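Local atomic coordinates of Lmo0181 protein (Listeria monocytogenes serovar 1/2a, PDB entry 5F7V), a protein that binds the cyclic glucan cycloalternan, probably as the cell-surface substrate-binding lipoprotein of an ABC transporter. Residues 18-23 / 54-59; 27-32 / 317-322; 124-129 / 281-286. All blocks are in the same frame, centred on the assembly; numbering follows the deposited sequence.

Contact 1: residues 18-23 / 54-59. With GLC (alpha-D-glucopyranose), chain B.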
loop_
_atom_site.group_PDB
_atom_site.type_symbol
_atom_site.label_atom_id
_atom_site.label_comp_id
_atom_site.label_asym_id
_atom_site.label_seq_id
_atom_site.Cartn_x
_atom_site.Cartn_y
_atom_site.Cartn_z
ATOM N N TYR A 18 7.801 13.810 9.452
ATOM C CA TYR A 18 6.361 13.781 9.154
ATOM C C TYR A 18 6.092 12.416 8.550
ATOM O O TYR A 18 6.850 11.973 7.671
ATOM C CB TYR A 18 6.107 14.910 8.188
ATOM C CG TYR A 18 4.788 15.580 8.021
ATOM C CD1 TYR A 18 4.410 16.706 8.738
ATOM C CD2 TYR A 18 3.932 15.128 7.028
ATOM C CE1 TYR A 18 3.199 17.329 8.512
ATOM C CE2 TYR A 18 2.709 15.712 6.779
ATOM C CZ TYR A 18 2.338 16.823 7.519
ATOM O OH TYR A 18 1.094 17.323 7.173
ATOM N N GLN A 19 5.084 11.698 9.040
ATOM C CA GLN A 19 4.830 10.332 8.527
ATOM C C GLN A 19 3.373 9.916 8.668
ATOM O O GLN A 19 2.593 10.572 9.359
ATOM C CB GLN A 19 5.773 9.347 9.223
ATOM C CG GLN A 19 5.431 9.066 10.688
ATOM C CD GLN A 19 4.490 7.882 10.838
ATOM O OE1 GLN A 19 4.750 6.803 10.307
ATOM N NE2 GLN A 19 3.421 8.078 11.594
ATOM N N PHE A 20 3.044 8.818 8.007
ATOM C CA PHE A 20 1.721 8.214 8.018
ATOM C C PHE A 20 1.670 6.751 8.364
ATOM O O PHE A 20 0.641 6.310 8.822
ATOM C CB PHE A 20 0.992 8.386 6.668
ATOM C CG PHE A 20 1.714 7.730 5.528
ATOM C CD1 PHE A 20 1.544 6.373 5.238
ATOM C CD2 PHE A 20 2.604 8.456 4.778
ATOM C CE1 PHE A 20 2.306 5.796 4.224
ATOM C CE2 PHE A 20 3.319 7.898 3.755
ATOM C CZ PHE A 20 3.185 6.554 3.475
ATOM N N SER A 21 2.731 5.973 8.126
ATOM C CA SER A 21 2.517 4.525 8.124
ATOM C C SER A 21 2.462 3.863 9.495
ATOM O O SER A 21 1.924 2.776 9.595
ATOM C CB SER A 21 3.567 3.844 7.246
ATOM O OG SER A 21 4.869 3.855 7.810
ATOM N N ALA A 22 3.022 4.518 10.510
ATOM C CA ALA A 22 2.852 4.076 11.891
ATOM C C ALA A 22 1.596 4.760 12.464
ATOM O O ALA A 22 1.365 5.983 12.266
ATOM C CB ALA A 22 4.006 4.531 12.770
ATOM N N PRO A 23 0.847 4.020 13.286
ATOM C CA PRO A 23 -0.135 4.749 14.119
ATOM C C PRO A 23 0.512 5.838 14.994
ATOM O O PRO A 23 -0.220 6.732 15.442
ATOM C CB PRO A 23 -0.837 3.655 14.945
ATOM C CG PRO A 23 -0.013 2.419 14.786
ATOM C CD PRO A 23 0.992 2.604 13.692
ATOM N N ASP A 54 -5.377 11.966 4.580
ATOM C CA ASP A 54 -5.062 13.400 4.535
ATOM C C ASP A 54 -3.580 13.734 4.435
ATOM O O ASP A 54 -3.191 14.892 4.254
ATOM C CB ASP A 54 -5.616 14.057 5.799
ATOM C CG ASP A 54 -7.134 14.031 5.857
ATOM O OD1 ASP A 54 -7.781 13.989 4.781
ATOM O OD2 ASP A 54 -7.709 14.081 6.976
ATOM N N TYR A 55 -2.716 12.721 4.505
ATOM C CA TYR A 55 -1.297 12.985 4.619
ATOM C C TYR A 55 -0.711 13.776 3.454
ATOM O O TYR A 55 0.057 14.713 3.685
ATOM C CB TYR A 55 -0.575 11.622 4.730
ATOM C CG TYR A 55 0.939 11.737 4.798
ATOM C CD1 TYR A 55 1.586 11.969 6.015
ATOM C CD2 TYR A 55 1.699 11.703 3.632
ATOM C CE1 TYR A 55 2.969 12.097 6.083
ATOM C CE2 TYR A 55 3.074 11.853 3.687
ATOM C CZ TYR A 55 3.697 12.049 4.902
ATOM O OH TYR A 55 5.059 12.200 5.023
ATOM N N PHE A 56 -1.002 13.371 2.222
ATOM C CA PHE A 56 -0.303 13.996 1.101
ATOM C C PHE A 56 -0.792 15.416 0.842
ATOM O O PHE A 56 0.031 16.255 0.479
ATOM C CB PHE A 56 -0.267 13.135 -0.174
ATOM C CG PHE A 56 0.548 11.876 0.017
ATOM C CD1 PHE A 56 1.937 11.923 0.056
ATOM C CD2 PHE A 56 -0.087 10.676 0.248
ATOM C CE1 PHE A 56 2.667 10.768 0.300
ATOM C CE2 PHE A 56 0.632 9.523 0.486
ATOM C CZ PHE A 56 2.005 9.587 0.496
ATOM N N THR A 57 -2.081 15.660 1.056
ATOM C CA THR A 57 -2.614 17.006 0.925
ATOM C C THR A 57 -1.968 17.911 1.966
ATOM O O THR A 57 -1.567 19.033 1.674
ATOM C CB THR A 57 -4.133 17.008 1.127
ATOM O OG1 THR A 57 -4.730 16.027 0.278
ATOM C CG2 THR A 57 -4.708 18.370 0.774
ATOM N N LYS A 58 -1.882 17.413 3.191
ATOM C CA LYS A 58 -1.317 18.168 4.302
ATOM C C LYS A 58 0.176 18.436 4.096
ATOM O O LYS A 58 0.672 19.543 4.274
ATOM C CB LYS A 58 -1.611 17.491 5.650
ATOM C CG LYS A 58 -3.075 17.534 6.061
ATOM C CD LYS A 58 -3.458 18.933 6.497
ATOM C CE LYS A 58 -4.719 18.968 7.343
ATOM N NZ LYS A 58 -5.501 20.216 7.171
ATOM N N LEU A 59 0.895 17.411 3.649
ATOM C CA LEU A 59 2.335 17.527 3.445
ATOM C C LEU A 59 2.649 18.578 2.391
ATOM O O LEU A 59 3.505 19.440 2.605
ATOM C CB LEU A 59 2.889 16.153 3.077
ATOM C CG LEU A 59 4.405 16.184 2.804
ATOM C CD1 LEU A 59 5.270 16.674 3.959
ATOM C CD2 LEU A 59 4.816 14.784 2.412
HETATM C C1 GLC B . -3.670 2.914 5.110
HETATM C C2 GLC B . -2.642 2.847 3.996
HETATM C C3 GLC B . -1.333 2.233 4.464
HETATM C C4 GLC B . -0.835 3.023 5.658
HETATM C C5 GLC B . -1.903 2.944 6.756
HETATM C C6 GLC B . -1.477 3.645 8.040
HETATM O O2 GLC B . -3.189 2.098 2.912
HETATM O O3 GLC B . -0.334 2.403 3.462
HETATM O O4 GLC B . 0.438 2.542 6.097
HETATM O O5 GLC B . -3.103 3.538 6.254
HETATM O O6 GLC B . -1.473 5.049 7.786
#

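Contact 2: residues 27-32 / 317-322. With GLC (alpha-D-glucopyranose), chain C.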
loop_
_atom_site.group_PDB
_atom_site.type_symbol
_atom_site.label_atom_id
_atom_site.label_comp_id
_atom_site.label_asym_id
_atom_site.label_seq_id
_atom_site.Cartn_x
_atom_site.Cartn_y
_atom_site.Cartn_z
ATOM N N LYS A 27 3.572 2.475 18.875
ATOM C CA LYS A 27 4.512 1.633 19.610
ATOM C C LYS A 27 5.846 1.430 18.880
ATOM O O LYS A 27 6.914 1.797 19.382
ATOM C CB LYS A 27 3.834 0.307 19.982
ATOM C CG LYS A 27 4.708 -0.791 20.566
ATOM C CD LYS A 27 3.860 -1.993 20.962
ATOM C CE LYS A 27 4.687 -3.026 21.705
ATOM N NZ LYS A 27 5.854 -3.486 20.905
ATOM N N ALA A 28 5.784 0.847 17.693
ATOM C CA ALA A 28 7.000 0.518 16.973
ATOM C C ALA A 28 7.804 1.771 16.620
ATOM O O ALA A 28 9.025 1.818 16.841
ATOM C CB ALA A 28 6.668 -0.234 15.706
ATOM N N LEU A 29 7.134 2.803 16.129
ATOM C CA LEU A 29 7.882 3.977 15.702
ATOM C C LEU A 29 8.523 4.661 16.902
ATOM O O LEU A 29 9.673 5.105 16.812
ATOM C CB LEU A 29 6.992 4.964 14.948
ATOM C CG LEU A 29 7.699 6.237 14.444
ATOM C CD1 LEU A 29 8.916 6.024 13.569
ATOM C CD2 LEU A 29 6.634 7.069 13.746
ATOM N N ASP A 30 7.802 4.761 18.005
ATOM C CA ASP A 30 8.381 5.360 19.216
ATOM C C ASP A 30 9.642 4.611 19.682
ATOM O O ASP A 30 10.632 5.254 20.061
ATOM C CB ASP A 30 7.367 5.460 20.348
ATOM C CG ASP A 30 6.208 6.443 20.073
ATOM O OD1 ASP A 30 6.282 7.180 19.077
ATOM O OD2 ASP A 30 5.222 6.485 20.848
ATOM N N GLU A 31 9.620 3.285 19.633
ATOM C CA GLU A 31 10.785 2.499 19.996
ATOM C C GLU A 31 11.931 2.730 19.023
ATOM O O GLU A 31 13.062 2.859 19.461
ATOM C CB GLU A 31 10.437 1.022 20.043
ATOM C CG GLU A 31 11.476 0.244 20.816
ATOM C CD GLU A 31 11.178 -1.238 20.890
ATOM O OE1 GLU A 31 10.060 -1.670 20.507
ATOM O OE2 GLU A 31 12.121 -1.924 21.356
ATOM N N MET A 32 11.654 2.834 17.724
ATOM C CA MET A 32 12.708 3.175 16.776
ATOM C C MET A 32 13.335 4.542 17.059
ATOM O O MET A 32 14.552 4.666 17.028
ATOM C CB MET A 32 12.157 3.159 15.366
ATOM C CG MET A 32 11.777 1.765 14.909
ATOM S SD MET A 32 11.119 1.859 13.244
ATOM C CE MET A 32 10.579 0.180 12.985
ATOM N N ASN A 317 6.769 -6.111 15.538
ATOM C CA ASN A 317 5.466 -5.460 15.502
ATOM C C ASN A 317 4.628 -5.733 14.254
ATOM O O ASN A 317 3.564 -5.119 14.110
ATOM C CB ASN A 317 5.680 -3.956 15.737
ATOM C CG ASN A 317 6.064 -3.683 17.175
ATOM O OD1 ASN A 317 5.217 -3.743 18.082
ATOM N ND2 ASN A 317 7.347 -3.507 17.428
ATOM N N ASN A 318 5.083 -6.629 13.377
ATOM C CA ASN A 318 4.399 -6.956 12.124
ATOM C C ASN A 318 4.185 -5.733 11.254
ATOM O O ASN A 318 3.225 -5.707 10.483
ATOM C CB ASN A 318 3.053 -7.626 12.378
ATOM C CG ASN A 318 3.180 -8.932 13.120
ATOM O OD1 ASN A 318 3.832 -9.860 12.645
ATOM N ND2 ASN A 318 2.534 -9.024 14.275
ATOM N N TRP A 319 5.053 -4.728 11.368
ATOM C CA TRP A 319 4.818 -3.425 10.734
ATOM C C TRP A 319 5.359 -3.425 9.320
ATOM O O TRP A 319 6.442 -2.947 9.040
ATOM C CB TRP A 319 5.368 -2.315 11.616
ATOM C CG TRP A 319 5.180 -0.954 11.028
ATOM C CD1 TRP A 319 4.273 -0.567 10.080
ATOM C CD2 TRP A 319 5.963 0.197 11.341
ATOM N NE1 TRP A 319 4.449 0.761 9.815
ATOM C CE2 TRP A 319 5.484 1.261 10.561
ATOM C CE3 TRP A 319 7.031 0.434 12.214
ATOM C CZ2 TRP A 319 6.065 2.534 10.618
ATOM C CZ3 TRP A 319 7.575 1.710 12.269
ATOM C CH2 TRP A 319 7.091 2.739 11.478
ATOM N N GLU A 320 4.584 -4.018 8.419
ATOM C CA GLU A 320 5.019 -4.249 7.028
ATOM C C GLU A 320 6.286 -5.100 7.081
ATOM O O GLU A 320 6.407 -5.931 7.975
ATOM C CB GLU A 320 5.158 -2.963 6.233
ATOM C CG GLU A 320 3.835 -2.187 6.209
ATOM C CD GLU A 320 3.796 -1.032 5.246
ATOM O OE1 GLU A 320 4.848 -0.711 4.598
ATOM O OE2 GLU A 320 2.696 -0.439 5.182
ATOM N N LEU A 321 7.214 -4.951 6.146
ATOM C CA LEU A 321 8.482 -5.672 6.111
ATOM C C LEU A 321 9.594 -4.659 6.042
ATOM O O LEU A 321 9.474 -3.658 5.365
ATOM C CB LEU A 321 8.513 -6.630 4.904
ATOM C CG LEU A 321 7.534 -7.811 4.943
ATOM C CD1 LEU A 321 7.524 -8.498 3.588
ATOM C CD2 LEU A 321 7.879 -8.778 6.046
ATOM N N PRO A 322 10.703 -4.925 6.732
ATOM C CA PRO A 322 11.891 -4.083 6.618
ATOM C C PRO A 322 12.537 -4.230 5.254
ATOM O O PRO A 322 12.325 -5.191 4.538
ATOM C CB PRO A 322 12.781 -4.606 7.731
ATOM C CG PRO A 322 12.444 -6.066 7.760
ATOM C CD PRO A 322 10.978 -6.165 7.482
HETATM C C1 GLC C . 0.026 1.247 2.734
HETATM C C2 GLC C . 1.499 1.307 2.400
HETATM C C3 GLC C . 1.761 2.398 1.378
HETATM C C4 GLC C . 0.835 2.243 0.177
HETATM C C5 GLC C . -0.618 2.219 0.634
HETATM C C6 GLC C . -1.593 1.941 -0.503
HETATM O O2 GLC C . 2.234 1.539 3.607
HETATM O O3 GLC C . 3.113 2.270 0.949
HETATM O O4 GLC C . 1.002 3.397 -0.653
HETATM O O5 GLC C . -0.791 1.136 1.575
HETATM O O6 GLC C . -2.870 1.772 0.156
#

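Contact 3: residues 124-129 / 281-286. With GLC (alpha-D-glucopyranose), chain C.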
loop_
_atom_site.group_PDB
_atom_site.type_symbol
_atom_site.label_atom_id
_atom_site.label_comp_id
_atom_site.label_asym_id
_atom_site.label_seq_id
_atom_site.Cartn_x
_atom_site.Cartn_y
_atom_site.Cartn_z
ATOM N N VAL A 124 14.694 3.794 1.505
ATOM C CA VAL A 124 13.564 2.889 1.649
ATOM C C VAL A 124 13.402 2.451 3.087
ATOM O O VAL A 124 14.352 2.031 3.742
ATOM C CB VAL A 124 13.673 1.672 0.714
ATOM C CG1 VAL A 124 14.952 0.875 0.935
ATOM C CG2 VAL A 124 12.442 0.807 0.880
ATOM N N GLU A 125 12.187 2.569 3.584
ATOM C CA GLU A 125 11.841 2.310 4.980
ATOM C C GLU A 125 11.142 0.975 5.167
ATOM O O GLU A 125 11.383 0.264 6.155
ATOM C CB GLU A 125 10.931 3.459 5.454
ATOM C CG GLU A 125 10.408 3.286 6.839
ATOM C CD GLU A 125 9.162 4.072 7.123
ATOM O OE1 GLU A 125 8.640 4.725 6.135
ATOM O OE2 GLU A 125 8.729 4.031 8.271
ATOM N N SER A 126 10.258 0.622 4.255
ATOM C CA SER A 126 9.507 -0.617 4.378
ATOM C C SER A 126 8.927 -0.993 3.031
ATOM O O SER A 126 8.859 -0.187 2.106
ATOM C CB SER A 126 8.389 -0.507 5.405
ATOM O OG SER A 126 7.353 0.361 4.992
ATOM N N PHE A 127 8.492 -2.245 2.894
ATOM C CA PHE A 127 7.702 -2.648 1.741
ATOM C C PHE A 127 6.576 -3.569 2.190
ATOM O O PHE A 127 6.588 -4.114 3.315
ATOM C CB PHE A 127 8.575 -3.182 0.597
ATOM C CG PHE A 127 9.139 -4.552 0.831
ATOM C CD1 PHE A 127 10.353 -4.705 1.496
ATOM C CD2 PHE A 127 8.488 -5.699 0.403
ATOM C CE1 PHE A 127 10.910 -5.941 1.742
ATOM C CE2 PHE A 127 9.042 -6.939 0.650
ATOM C CZ PHE A 127 10.244 -7.044 1.301
ATOM N N SER A 128 5.608 -3.704 1.297
ATOM C CA SER A 128 4.376 -4.423 1.679
ATOM C C SER A 128 3.592 -4.873 0.459
ATOM O O SER A 128 3.899 -4.514 -0.676
ATOM C CB SER A 128 3.494 -3.480 2.520
ATOM O OG SER A 128 3.033 -2.375 1.770
ATOM N N ASN A 129 2.589 -5.704 0.714
ATOM C CA ASN A 129 1.666 -6.159 -0.328
ATOM C C ASN A 129 0.316 -6.429 0.289
ATOM O O ASN A 129 0.069 -6.161 1.460
ATOM C CB ASN A 129 2.283 -7.310 -1.114
ATOM C CG ASN A 129 2.572 -8.514 -0.259
ATOM O OD1 ASN A 129 2.180 -8.597 0.909
ATOM N ND2 ASN A 129 3.285 -9.475 -0.821
ATOM N N PHE A 281 4.114 -2.453 -2.646
ATOM C CA PHE A 281 4.165 -1.076 -2.140
ATOM C C PHE A 281 5.457 -0.898 -1.372
ATOM O O PHE A 281 6.023 -1.833 -0.853
ATOM C CB PHE A 281 2.933 -0.813 -1.268
ATOM C CG PHE A 281 1.646 -0.794 -2.032
ATOM C CD1 PHE A 281 1.464 0.119 -3.067
ATOM C CD2 PHE A 281 0.614 -1.625 -1.684
ATOM C CE1 PHE A 281 0.285 0.130 -3.774
ATOM C CE2 PHE A 281 -0.568 -1.615 -2.402
ATOM C CZ PHE A 281 -0.740 -0.729 -3.437
ATOM N N ALA A 282 5.895 0.340 -1.266
ATOM C CA ALA A 282 7.069 0.669 -0.473
ATOM C C ALA A 282 6.993 2.062 0.054
ATOM O O ALA A 282 6.501 2.948 -0.639
ATOM C CB ALA A 282 8.354 0.527 -1.270
ATOM N N ASN A 283 7.440 2.254 1.286
ATOM C CA ASN A 283 7.580 3.596 1.849
ATOM C C ASN A 283 9.033 3.968 1.975
ATOM O O ASN A 283 9.858 3.098 2.255
ATOM C CB ASN A 283 6.918 3.621 3.216
ATOM C CG ASN A 283 5.421 3.344 3.097
ATOM O OD1 ASN A 283 4.762 3.920 2.254
ATOM N ND2 ASN A 283 4.885 2.483 3.966
ATOM N N GLY A 284 9.307 5.245 1.796
ATOM C CA GLY A 284 10.657 5.795 1.844
ATOM C C GLY A 284 10.645 7.073 2.628
ATOM O O GLY A 284 9.593 7.690 2.814
ATOM N N ILE A 285 11.811 7.486 3.079
ATOM C CA ILE A 285 11.966 8.758 3.785
ATOM C C ILE A 285 12.854 9.636 2.937
ATOM O O ILE A 285 13.955 9.266 2.544
ATOM C CB ILE A 285 12.517 8.551 5.190
ATOM C CG1 ILE A 285 11.560 7.687 5.997
ATOM C CG2 ILE A 285 12.797 9.881 5.836
ATOM C CD1 ILE A 285 12.080 7.288 7.361
ATOM N N GLY A 286 12.305 10.809 2.643
ATOM C CA GLY A 286 12.963 11.874 1.919
ATOM C C GLY A 286 13.440 12.969 2.848
ATOM O O GLY A 286 12.951 13.091 3.957
HETATM C C1 GLC C . 0.026 1.247 2.734
HETATM C C2 GLC C . 1.499 1.307 2.400
HETATM C C3 GLC C . 1.761 2.398 1.378
HETATM C C4 GLC C . 0.835 2.243 0.177
HETATM C C5 GLC C . -0.618 2.219 0.634
HETATM C C6 GLC C . -1.593 1.941 -0.503
HETATM O O2 GLC C . 2.234 1.539 3.607
HETATM O O3 GLC C . 3.113 2.270 0.949
HETATM O O4 GLC C . 1.002 3.397 -0.653
HETATM O O5 GLC C . -0.791 1.136 1.575
HETATM O O6 GLC C . -2.870 1.772 0.156
#

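Contact 1: residues 18-23 / 54-59
The end of strand 13-19 and the first loop residue, Phe-20, lie against helix 52-64, with the CA atoms of Phe-20 and Tyr-55 6.6 Å apart; the chain then turns away toward the sugar. This is the sheet-and-helix layering of a periplasmic-binding-protein fold, sealed here by an aromatic cluster of Tyr-18, Phe-20, Tyr-55 and Phe-56. Tyr-55 is its hub: with CG anti to the backbone N (chi1 178°) its ring reaches from the helix to the strand end. Phe-20, its CG in the crowded position between N and the carbonyl carbon, turns its edge to the face of Tyr-55 and sets CD2 above the ring centre; the planes stand at 69°. Tyr-18 meets Tyr-55 obliquely, CD2 of Tyr-18 lying 3.3 Å from CE1 of Tyr-55, while Leu-59 CD1 fills in beside the same CD2. Tyrosine suits position 55 because its flat ring fills the interior while its hydroxyl bonds to the carbonyl of Glu-73. Gln-19 points away from the helix and its amide pins the loop: OE1 accepts from Ala-22 N at 2.9 Å and NE2 donates to Ala-22 O, both nearly straight. Phe-20 O accepts from O6 of the chain B glucose at 2.7 Å.

Contact 2: residues 27-32 / 317-322
One hydrogen bond and a small apolar cluster join the start of helix 27-39 to the turn that leaves helix 308-316. The polar link is at the outer end. Lys-27 runs extended to CE and bends at its last torsion (chi4 -57°), which brings NZ to 2.9 Å from Asn-317 OD1. The ammonium lies in the carbonyl plane, on a lone pair of OD1. ND2 of Asn-317 donates to Ile-313 O, so both polar atoms of the amide are bonded.

The apolar part centres on Trp-319, whose indole stands with CG anti to the backbone N (chi1 179°) and presents its six-membered ring to the helix. Ala-28 CB comes to 3.6 Å from CE3 of Trp-319; a methyl is small enough to let the helix lie close at this point. Met-32, extended beyond CG, crosses the indole obliquely in a Met-aromatic contact, its SD 5.0 Å from the centroid of the six-membered ring and its CE 3.4 Å from CZ3 of Trp-319. Leu-29 adds CB near CH2.

Asn-318, with positive phi, is the C-prime residue of the Schellman motif ending helix 308-316, and Trp-319 centres an inverse gamma turn. The next residue, Glu-320, reaches into the glycan pocket, where its OE2 accepts from O2 of the chain C glucose at 2.6 Å.

Trp-319 is thus wedged between helix 27-39 and Glu-125 of strand 119-135, with Arg-314 of helix 308-316 making a cation-pi contact, while Leu-321 pairs through its backbone with Phe-127 of that strand.

Contact 3: residues 124-129 / 281-286
The ring of Phe-281 carries the chain C glucose on one face, with C6 over the ring centre and C4 of the glucose 3.8 Å from CG of Phe-281, and has Ser-128 OG at its edge. This is the aromatic platform common in carbohydrate-binding sites: a flat apolar ring suits the C-H groups of the sugar. Beside it, OD1 of Asn-283 accepts from O3 of the glucose at 2.7 Å, and ND2 of Asn-283 donates to its O2 at 2.8 Å; an amide, with donor and acceptor side by side, matches two neighbouring hydroxyls.

Both residues stand on strand 278-287, antiparallel to strand 119-135. Phe-281 and Ser-128 form a hydrogen-bonded pair, Phe-127 and Ala-282 a non-hydrogen-bonded one. A classic beta bulge follows: Glu-125 N, at 2.7 Å, and Ser-126 N, at 3.2 Å, both donate to Asn-283 O, the first on a lone pair and the second from above the carbonyl plane.

The carboxylate of Glu-73 lies close to that of Glu-125, which would tend to raise the pKa of one of them; the salt bridge to Arg-314 probably offsets this for Glu-125. Ser-126 OG bonds to OE1 of Glu-320, whose OE2 holds the sugar: a second-shell link.

In the fold
All three contacts reach one mixed sheet and meet around the glycan pocket, their centres 12 to 16 Å apart. Contact 1 comes first along the chain and closes before contact 3 opens. Contact 2 joins helix 27-39, just after the first strand, to residues 317-322, so its loop spans contact 3 and crosses contact 1. Neighbouring strands 321-322 and 119-135 tie contacts 2 and 3 together, and Trp-319 packs on Ala-22 to tie contact 2 to contact 1. Phe-20 touches Asn-283 where contacts 1 and 3 meet. Residues distant in sequence thus converge on adjoining glucose units, contacts 2 and 3 sharing the chain C sugar.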